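Local coordinates for putative regulatory protein SCO4313 (Streptomyces coelicolor, PDB 2OI8), which probably binds cis-regulatory DNA as a dimeric transcription regulator of the TetR family, at residues D58-L63 against T113-Y118; Q105-I110 against V186-L191; H155-R160 against A168-L173. One frame throughout, in Å; residues are numbered along the deposited sequence.

Overall arrangement
The fold is all-helical, without strands, and the three contacts lie apart along it. Contact 1 joins the start of helix 60-84, next to the predicted helix-turn-helix, to the loop after helix 104-111, so that the probable DNA-binding domain meets the C-terminal domain. Contact 2 packs helix 104-111 on the last residues of helix 170-191; its segment 105-110 lies just before 113-118 in sequence, yet the centres of contacts 1 and 2 are 19 Å apart. Contact 3 uses the first turn of the same helix 170-191, its centre 27 Å from that of contact 2 and 33 Å from that of contact 1. All three also touch the second subunit.

Contact 1 of 3, residues D58-L63 against T113-Y118; sequences DGRDEL and TPVPGY
A chi1 of 170° puts CG of Y118 anti to the backbone N, and the ring presents its edge to D61, whose CG stands beside the backbone N at chi1 -72°; the two side chains run past each other in opposite directions. OD1 of D61 comes to that edge, 3.2 Å from CD1 of Y118, with the carboxylate turned 72° from the ring plane. O of D61 lies 3.5 Å from CE1 of Y118. The hydroxyl of Y118 is hydrogen-bonded to T65. The contact lies where helix 60-84, N-capped by G59 and following the predicted helix-turn-helix, meets the loop after helix 104-111, between the two domains of a TetR-type regulator; in that loop V115 to Y118 form a type II beta turn. R60, bent at chi3, reaches to this turn and meets V115 tip to tip, NH2 of R60 being 3.8 Å from CG1 of V115. The same NH2 lies 3.2 Å from O of P116, near the guanidinium plane, at an angle too poor for a hydrogen bond. NH1 of R60 and OD1 of D61 form a salt bridge at 3.1 Å through charge alone, the oxygen well out of the guanidinium plane.

Contact 2 of 3, residues Q105-I110 against V186-L191; sequences QRYFLI and VLSLEL
OH of Y107 is hydrogen-bonded to ND1 of H184, and OG of S188 to the carbonyl O of the same histidine, one turn earlier on helix 170-191, so both residues turn their polar ends to H184. The tyrosine hydroxyl also lies close against the serine, 3.2 Å separating OH of Y107 from CB of S188. A backbone nitrogen is near as well, N of S188 lying 3.4 Å from OH of Y107, but the angle is poor for a bond. With CG of Y107 anti to the backbone N (chi1 178°), the ring projects from helix 104-111 toward the partner helix. CB of S188 sits at the edge of this ring, close to its plane and 3.4 Å from CE1 of Y107. L187 crosses the tyrosine side chain at about a right angle and brings its CB 3.9 Å from OH of Y107. L191 covers one face: its CD1 is 4.0 Å from the centroid of the Y107 ring and 26° off the normal, a CH-pi contact displaced toward the rim. F108 meets the same leucine obliquely, with CZ of F108 3.4 Å from CB of L191. Its ring is neighbour to that of Y107, CD1 of the tyrosine lying 3.8 Å above the phenylalanine plane. Two successive aromatic residues thus carry the helix 104-111 side of the contact, where the short segments cross at -119°, with axes 11.2 Å apart at closest approach. Helix 89-102 packs against the same residues, W99 and A100 meeting Y107 and L101 meeting L191, while F108 also packs on T113 of the second subunit, so this part of the C-terminal helical core extends to the dimer interface.

Contact 3 of 3, residues H155-R160 against A168-L173; sequences HLDTHR and APSSAL
R160 reaches across to A168 with a nearly straight bond from NH2 to the carbonyl O, 2.5 Å long with an N-H...O angle of 173°. The oxygen lies in the guanidinium plane and the donor in the carbonyl plane, so the two flat groups meet edge on, although so short a distance at this resolution should not be pressed. A second bond runs the other way across the contact: the hydroxyl OG of S170 donates to OD2 of D157 at 2.8 Å, meeting the carboxylate oxygen from above its plane. NH1 of R160 is also near this hydroxyl, 2.7 Å from OG of S170, though its angle is too poor for a hydrogen bond. The contact brackets the eleven-residue loop between two consecutive helices, 151-158 and 170-191, of the all-helical C-terminal domain of the TetR-type fold. A chi1 of 60° sets CG of R160 between the backbone N and the carbonyl carbon, and a bend at chi3 follows further along the chain that ends at A168. L173 crosses this side chain at about a right angle and sets CD1 over the centre of one guanidinium face, 3.9 Å above it. An alanine in place of R160 would probably leave the carbonyl of A168 without this donor and CD1 of L173 without the guanidinium face, though CB would still touch it. Beyond the polar groups, CB of L156 lies 3.7 Å from OG of S170, and CD2 of L156 is 4.3 Å from CB of L173. L173 also packs on V136 of helix 129-139, and L156 on F200 of the second subunit.

Contact 1 of 3, residues D58-L63 against T113-Y118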
loop_
_atom_site.group_PDB
_atom_site.type_symbol
_atom_site.label_atom_id
_atom_site.label_comp_id
_atom_site.label_asym_id
_atom_site.label_seq_id
_atom_site.Cartn_x
_atom_site.Cartn_y
_atom_site.Cartn_z
ATOM N N ASP A 58 -18.229 20.139 8.891
ATOM C CA ASP A 58 -17.573 21.424 8.783
ATOM C C ASP A 58 -16.231 21.254 8.066
ATOM O O ASP A 58 -15.179 21.335 8.693
ATOM C CB ASP A 58 -17.401 22.071 10.157
ATOM C CG ASP A 58 -16.766 23.443 10.069
ATOM O OD1 ASP A 58 -16.722 23.991 8.937
ATOM O OD2 ASP A 58 -16.294 23.971 11.110
ATOM N N GLY A 59 -16.278 20.984 6.762
ATOM C CA GLY A 59 -15.072 20.906 5.944
ATOM C C GLY A 59 -14.683 19.507 5.547
ATOM O O GLY A 59 -15.025 18.535 6.226
ATOM N N ARG A 60 -13.929 19.428 4.455
ATOM C CA ARG A 60 -13.485 18.184 3.871
ATOM C C ARG A 60 -12.735 17.261 4.840
ATOM O O ARG A 60 -12.822 16.035 4.727
ATOM C CB ARG A 60 -12.633 18.471 2.620
ATOM C CG ARG A 60 -11.903 17.232 1.998
ATOM C CD ARG A 60 -10.996 17.663 0.843
ATOM N NE ARG A 60 -9.624 17.123 0.907
ATOM C CZ ARG A 60 -8.663 17.638 1.673
ATOM N NH1 ARG A 60 -8.924 18.664 2.465
ATOM N NH2 ARG A 60 -7.446 17.133 1.673
ATOM N N ASP A 61 -11.981 17.831 5.775
ATOM C CA ASP A 61 -11.165 16.985 6.657
ATOM C C ASP A 61 -12.034 16.273 7.669
ATOM O O ASP A 61 -11.790 15.113 7.970
ATOM C CB ASP A 61 -10.061 17.777 7.362
ATOM C CG ASP A 61 -8.921 18.182 6.419
ATOM O OD1 ASP A 61 -8.770 17.572 5.331
ATOM O OD2 ASP A 61 -8.186 19.132 6.778
ATOM N N GLU A 62 -13.048 16.972 8.168
ATOM C CA GLU A 62 -14.081 16.370 9.012
ATOM C C GLU A 62 -14.778 15.185 8.342
ATOM O O GLU A 62 -15.069 14.177 8.991
ATOM C CB GLU A 62 -15.135 17.402 9.387
ATOM C CG GLU A 62 -14.775 18.248 10.577
ATOM C CD GLU A 62 -16.003 18.811 11.265
ATOM O OE1 GLU A 62 -17.133 18.276 11.064
ATOM O OE2 GLU A 62 -15.828 19.793 12.021
ATOM N N LEU A 63 -15.051 15.321 7.047
ATOM C CA LEU A 63 -15.650 14.256 6.300
ATOM C C LEU A 63 -14.646 13.132 6.134
ATOM O O LEU A 63 -14.984 11.979 6.374
ATOM C CB LEU A 63 -16.138 14.743 4.944
ATOM C CG LEU A 63 -16.703 13.629 4.053
ATOM C CD1 LEU A 63 -17.897 12.861 4.683
ATOM C CD2 LEU A 63 -17.102 14.216 2.714
ATOM N N THR A 113 -2.332 5.397 -0.464
ATOM C CA THR A 113 -1.736 6.697 -0.609
ATOM C C THR A 113 -2.399 7.709 0.324
ATOM O O THR A 113 -3.603 7.917 0.258
ATOM C CB THR A 113 -1.853 7.127 -2.074
ATOM O OG1 THR A 113 -1.371 6.053 -2.898
ATOM C CG2 THR A 113 -1.067 8.434 -2.345
ATOM N N PRO A 114 -1.601 8.364 1.183
ATOM C CA PRO A 114 -2.152 9.334 2.132
ATOM C C PRO A 114 -2.875 10.469 1.388
ATOM O O PRO A 114 -2.523 10.788 0.247
ATOM C CB PRO A 114 -0.910 9.920 2.825
ATOM C CG PRO A 114 0.265 9.099 2.411
ATOM C CD PRO A 114 -0.131 8.277 1.221
ATOM N N VAL A 115 -3.865 11.096 2.014
ATOM C CA VAL A 115 -4.550 12.181 1.332
ATOM C C VAL A 115 -3.770 13.470 1.550
ATOM O O VAL A 115 -3.525 13.853 2.685
ATOM C CB VAL A 115 -6.012 12.299 1.767
ATOM C CG1 VAL A 115 -6.693 13.433 1.016
ATOM C CG2 VAL A 115 -6.709 10.985 1.527
ATOM N N PRO A 116 -3.321 14.108 0.451
ATOM C CA PRO A 116 -2.467 15.296 0.535
ATOM C C PRO A 116 -3.177 16.397 1.252
ATOM O O PRO A 116 -4.347 16.651 0.979
ATOM C CB PRO A 116 -2.276 15.704 -0.923
ATOM C CG PRO A 116 -2.499 14.463 -1.692
ATOM C CD PRO A 116 -3.582 13.730 -0.952
ATOM N N GLY A 117 -2.465 17.033 2.174
ATOM C CA GLY A 117 -3.001 18.159 2.926
ATOM C C GLY A 117 -3.736 17.754 4.197
ATOM O O GLY A 117 -3.836 18.562 5.134
ATOM N N TYR A 118 -4.238 16.513 4.238
ATOM C CA TYR A 118 -5.048 16.049 5.359
ATOM C C TYR A 118 -4.198 15.576 6.535
ATOM O O TYR A 118 -3.365 14.672 6.384
ATOM C CB TYR A 118 -5.996 14.917 4.919
ATOM C CG TYR A 118 -6.681 14.228 6.076
ATOM C CD1 TYR A 118 -7.815 14.776 6.662
ATOM C CD2 TYR A 118 -6.183 13.038 6.598
ATOM C CE1 TYR A 118 -8.451 14.161 7.735
ATOM C CE2 TYR A 118 -6.812 12.402 7.668
ATOM C CZ TYR A 118 -7.955 12.972 8.236
ATOM O OH TYR A 118 -8.585 12.365 9.308
#

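Contact 2 of 3, residues Q105-I110 against V186-L191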
loop_
_atom_site.group_PDB
_atom_site.type_symbol
_atom_site.label_atom_id
_atom_site.label_comp_id
_atom_site.label_asym_id
_atom_site.label_seq_id
_atom_site.Cartn_x
_atom_site.Cartn_y
_atom_site.Cartn_z
ATOM N N GLN A 105 -11.386 0.199 -2.083
ATOM C CA GLN A 105 -11.332 1.641 -1.891
ATOM C C GLN A 105 -11.244 1.944 -0.420
ATOM O O GLN A 105 -10.476 2.823 -0.010
ATOM C CB GLN A 105 -12.539 2.354 -2.501
ATOM C CG GLN A 105 -12.560 2.346 -3.995
ATOM C CD GLN A 105 -11.259 2.851 -4.598
ATOM O OE1 GLN A 105 -10.770 3.957 -4.283
ATOM N NE2 GLN A 105 -10.682 2.040 -5.473
ATOM N N ARG A 106 -12.007 1.197 0.377
ATOM C CA ARG A 106 -11.940 1.354 1.816
ATOM C C ARG A 106 -10.554 0.950 2.355
ATOM O O ARG A 106 -9.999 1.637 3.213
ATOM C CB ARG A 106 -13.041 0.539 2.458
ATOM C CG ARG A 106 -13.206 0.716 3.948
ATOM C CD ARG A 106 -14.312 -0.211 4.448
ATOM N NE ARG A 106 -14.102 -1.590 3.992
ATOM C CZ ARG A 106 -14.997 -2.566 4.123
ATOM N NH1 ARG A 106 -16.165 -2.320 4.700
ATOM N NH2 ARG A 106 -14.725 -3.792 3.688
ATOM N N TYR A 107 -9.983 -0.137 1.834
ATOM C CA TYR A 107 -8.666 -0.598 2.250
ATOM C C TYR A 107 -7.636 0.516 2.039
ATOM O O TYR A 107 -6.822 0.818 2.930
ATOM C CB TYR A 107 -8.275 -1.875 1.464
ATOM C CG TYR A 107 -6.878 -2.419 1.778
ATOM C CD1 TYR A 107 -5.771 -1.989 1.045
ATOM C CD2 TYR A 107 -6.672 -3.377 2.804
ATOM C CE1 TYR A 107 -4.464 -2.473 1.319
ATOM C CE2 TYR A 107 -5.362 -3.885 3.089
ATOM C CZ TYR A 107 -4.277 -3.414 2.347
ATOM O OH TYR A 107 -2.988 -3.871 2.585
ATOM N N PHE A 108 -7.697 1.143 0.868
ATOM C CA PHE A 108 -6.683 2.107 0.482
ATOM C C PHE A 108 -6.811 3.456 1.147
ATOM O O PHE A 108 -5.834 4.182 1.248
ATOM C CB PHE A 108 -6.650 2.278 -1.023
ATOM C CG PHE A 108 -5.961 1.142 -1.745
ATOM C CD1 PHE A 108 -4.669 0.746 -1.373
ATOM C CD2 PHE A 108 -6.589 0.492 -2.822
ATOM C CE1 PHE A 108 -4.004 -0.317 -2.068
ATOM C CE2 PHE A 108 -5.944 -0.540 -3.525
ATOM C CZ PHE A 108 -4.653 -0.952 -3.149
ATOM N N LEU A 109 -8.007 3.792 1.616
ATOM C CA LEU A 109 -8.160 5.013 2.380
ATOM C C LEU A 109 -7.323 4.902 3.690
ATOM O O LEU A 109 -6.726 5.873 4.141
ATOM C CB LEU A 109 -9.653 5.281 2.625
ATOM C CG LEU A 109 -10.040 6.628 3.258
ATOM C CD1 LEU A 109 -9.939 7.843 2.297
ATOM C CD2 LEU A 109 -11.419 6.537 3.873
ATOM N N ILE A 110 -7.256 3.709 4.281
ATOM C CA ILE A 110 -6.382 3.473 5.437
ATOM C C ILE A 110 -4.941 3.151 4.991
ATOM O O ILE A 110 -3.989 3.765 5.459
ATOM C CB ILE A 110 -6.861 2.245 6.317
ATOM C CG1 ILE A 110 -8.275 2.438 6.840
ATOM C CG2 ILE A 110 -5.841 1.958 7.467
ATOM C CD1 ILE A 110 -8.463 3.893 7.231
ATOM N N VAL A 186 0.952 -8.733 1.014
ATOM C CA VAL A 186 0.281 -9.397 -0.104
ATOM C C VAL A 186 -1.077 -8.782 -0.475
ATOM O O VAL A 186 -1.361 -8.614 -1.643
ATOM C CB VAL A 186 0.289 -10.940 -0.008
ATOM C CG1 VAL A 186 0.930 -11.408 1.265
ATOM C CG2 VAL A 186 -1.100 -11.542 -0.238
ATOM N N LEU A 187 -1.867 -8.369 0.502
ATOM C CA LEU A 187 -3.142 -7.749 0.184
ATOM C C LEU A 187 -3.002 -6.485 -0.640
ATOM O O LEU A 187 -3.707 -6.304 -1.639
ATOM C CB LEU A 187 -3.966 -7.477 1.457
ATOM C CG LEU A 187 -4.504 -8.738 2.129
ATOM C CD1 LEU A 187 -5.202 -8.378 3.431
ATOM C CD2 LEU A 187 -5.427 -9.516 1.177
ATOM N N SER A 188 -2.099 -5.605 -0.251
ATOM C CA SER A 188 -2.022 -4.361 -0.989
ATOM C C SER A 188 -1.259 -4.522 -2.288
ATOM O O SER A 188 -1.534 -3.827 -3.257
ATOM C CB SER A 188 -1.464 -3.255 -0.127
ATOM O OG SER A 188 -0.317 -3.721 0.510
ATOM N N LEU A 189 -0.338 -5.474 -2.346
ATOM C CA LEU A 189 0.297 -5.777 -3.635
ATOM C C LEU A 189 -0.695 -6.323 -4.600
ATOM O O LEU A 189 -0.662 -5.948 -5.751
ATOM C CB LEU A 189 1.488 -6.730 -3.519
ATOM C CG LEU A 189 2.781 -6.124 -2.965
ATOM C CD1 LEU A 189 3.818 -7.223 -2.892
ATOM C CD2 LEU A 189 3.287 -4.970 -3.840
ATOM N N GLU A 190 -1.595 -7.197 -4.153
ATOM C CA GLU A 190 -2.628 -7.679 -5.080
ATOM C C GLU A 190 -3.648 -6.615 -5.449
ATOM O O GLU A 190 -3.884 -6.392 -6.640
ATOM C CB GLU A 190 -3.268 -9.019 -4.684
ATOM C CG GLU A 190 -3.899 -9.150 -3.331
ATOM C CD GLU A 190 -4.011 -10.632 -2.896
ATOM O OE1 GLU A 190 -4.271 -11.513 -3.758
ATOM O OE2 GLU A 190 -3.840 -10.921 -1.683
ATOM N N LEU A 191 -4.187 -5.919 -4.445
ATOM C CA LEU A 191 -5.087 -4.762 -4.656
ATOM C C LEU A 191 -4.469 -3.585 -5.445
ATOM O O LEU A 191 -5.187 -2.825 -6.097
ATOM C CB LEU A 191 -5.616 -4.260 -3.309
ATOM C CG LEU A 191 -6.599 -5.197 -2.578
ATOM C CD1 LEU A 191 -7.136 -4.555 -1.276
ATOM C CD2 LEU A 191 -7.771 -5.527 -3.498
#

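Contact 3 of 3, residues H155-R160 against A168-L173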
loop_
_atom_site.group_PDB
_atom_site.type_symbol
_atom_site.label_atom_id
_atom_site.label_comp_id
_atom_site.label_asym_id
_atom_site.label_seq_id
_atom_site.Cartn_x
_atom_site.Cartn_y
_atom_site.Cartn_z
ATOM N N HIS A 155 13.749 -4.786 21.985
ATOM C CA HIS A 155 13.289 -3.429 21.756
ATOM C C HIS A 155 11.848 -3.235 22.229
ATOM O O HIS A 155 11.523 -2.232 22.859
ATOM C CB HIS A 155 13.405 -3.116 20.271
ATOM C CG HIS A 155 12.759 -1.832 19.865
ATOM N ND1 HIS A 155 13.325 -0.600 20.119
ATOM C CD2 HIS A 155 11.603 -1.588 19.197
ATOM C CE1 HIS A 155 12.547 0.346 19.620
ATOM N NE2 HIS A 155 11.494 -0.227 19.063
ATOM N N LEU A 156 10.999 -4.212 21.932
ATOM C CA LEU A 156 9.563 -4.114 22.184
ATOM C C LEU A 156 9.181 -4.074 23.665
ATOM O O LEU A 156 8.077 -3.634 24.012
ATOM C CB LEU A 156 8.842 -5.280 21.505
ATOM C CG LEU A 156 8.190 -5.099 20.128
ATOM C CD1 LEU A 156 8.882 -4.048 19.291
ATOM C CD2 LEU A 156 8.140 -6.423 19.388
ATOM N N ASP A 157 10.084 -4.535 24.527
ATOM C CA ASP A 157 9.834 -4.575 25.972
ATOM C C ASP A 157 9.772 -3.176 26.551
ATOM O O ASP A 157 9.030 -2.915 27.496
ATOM C CB ASP A 157 10.920 -5.379 26.699
ATOM C CG ASP A 157 10.690 -6.874 26.622
ATOM O OD1 ASP A 157 10.493 -7.503 27.694
ATOM O OD2 ASP A 157 10.695 -7.429 25.492
ATOM N N THR A 158 10.568 -2.282 25.977
ATOM C CA THR A 158 10.558 -0.876 26.356
ATOM C C THR A 158 9.641 -0.041 25.418
ATOM O O THR A 158 9.322 1.115 25.713
ATOM C CB THR A 158 12.029 -0.316 26.504
ATOM O OG1 THR A 158 12.005 1.036 26.975
ATOM C CG2 THR A 158 12.827 -0.402 25.186
ATOM N N HIS A 159 9.183 -0.657 24.324
ATOM C CA HIS A 159 8.395 0.039 23.296
ATOM C C HIS A 159 7.075 -0.664 22.943
ATOM O O HIS A 159 6.963 -1.318 21.901
ATOM C CB HIS A 159 9.245 0.242 22.039
ATOM C CG HIS A 159 10.360 1.222 22.220
ATOM N ND1 HIS A 159 11.655 0.836 22.495
ATOM C CD2 HIS A 159 10.373 2.578 22.178
ATOM C CE1 HIS A 159 12.419 1.908 22.612
ATOM N NE2 HIS A 159 11.665 2.979 22.427
ATOM N N ARG A 160 6.068 -0.511 23.800
ATOM C CA ARG A 160 4.835 -1.293 23.658
ATOM C C ARG A 160 3.565 -0.583 24.112
ATOM O O ARG A 160 2.489 -1.199 24.132
ATOM C CB ARG A 160 4.965 -2.622 24.395
ATOM C CG ARG A 160 5.233 -2.467 25.883
ATOM C CD ARG A 160 5.713 -3.769 26.454
ATOM N NE ARG A 160 4.626 -4.738 26.587
ATOM C CZ ARG A 160 4.776 -6.055 26.469
ATOM N NH1 ARG A 160 5.966 -6.579 26.183
ATOM N NH2 ARG A 160 3.731 -6.854 26.621
ATOM N N ALA A 168 1.469 -9.781 27.795
ATOM C CA ALA A 168 2.037 -10.740 26.830
ATOM C C ALA A 168 3.507 -10.530 26.489
ATOM O O ALA A 168 3.936 -9.343 26.238
ATOM C CB ALA A 168 1.203 -10.726 25.531
ATOM N N PRO A 169 4.274 -11.693 26.415
ATOM C CA PRO A 169 5.713 -11.566 26.170
ATOM C C PRO A 169 5.921 -10.883 24.816
ATOM O O PRO A 169 5.157 -11.122 23.869
ATOM C CB PRO A 169 6.201 -13.032 26.147
ATOM C CG PRO A 169 4.975 -13.862 25.812
ATOM C CD PRO A 169 3.839 -13.149 26.474
ATOM N N SER A 170 6.936 -10.029 24.741
ATOM C CA SER A 170 7.129 -9.201 23.574
ATOM C C SER A 170 7.205 -9.986 22.271
ATOM O O SER A 170 6.956 -9.421 21.206
ATOM C CB SER A 170 8.360 -8.319 23.742
ATOM O OG SER A 170 8.073 -7.209 24.585
ATOM N N SER A 171 7.525 -11.280 22.340
ATOM C CA SER A 171 7.546 -12.129 21.133
ATOM C C SER A 171 6.167 -12.259 20.493
ATOM O O SER A 171 6.050 -12.345 19.264
ATOM C CB SER A 171 8.141 -13.509 21.412
ATOM O OG SER A 171 7.613 -14.073 22.591
ATOM N N ALA A 172 5.135 -12.247 21.334
ATOM C CA ALA A 172 3.755 -12.236 20.863
ATOM C C ALA A 172 3.446 -10.926 20.161
ATOM O O ALA A 172 2.739 -10.918 19.158
ATOM C CB ALA A 172 2.790 -12.474 22.017
ATOM N N LEU A 173 3.977 -9.814 20.670
ATOM C CA LEU A 173 3.765 -8.520 20.004
ATOM C C LEU A 173 4.512 -8.488 18.674
ATOM O O LEU A 173 4.000 -7.973 17.671
ATOM C CB LEU A 173 4.193 -7.329 20.870
ATOM C CG LEU A 173 3.638 -7.066 22.276
ATOM C CD1 LEU A 173 3.933 -5.628 22.701
ATOM C CD2 LEU A 173 2.155 -7.347 22.372
#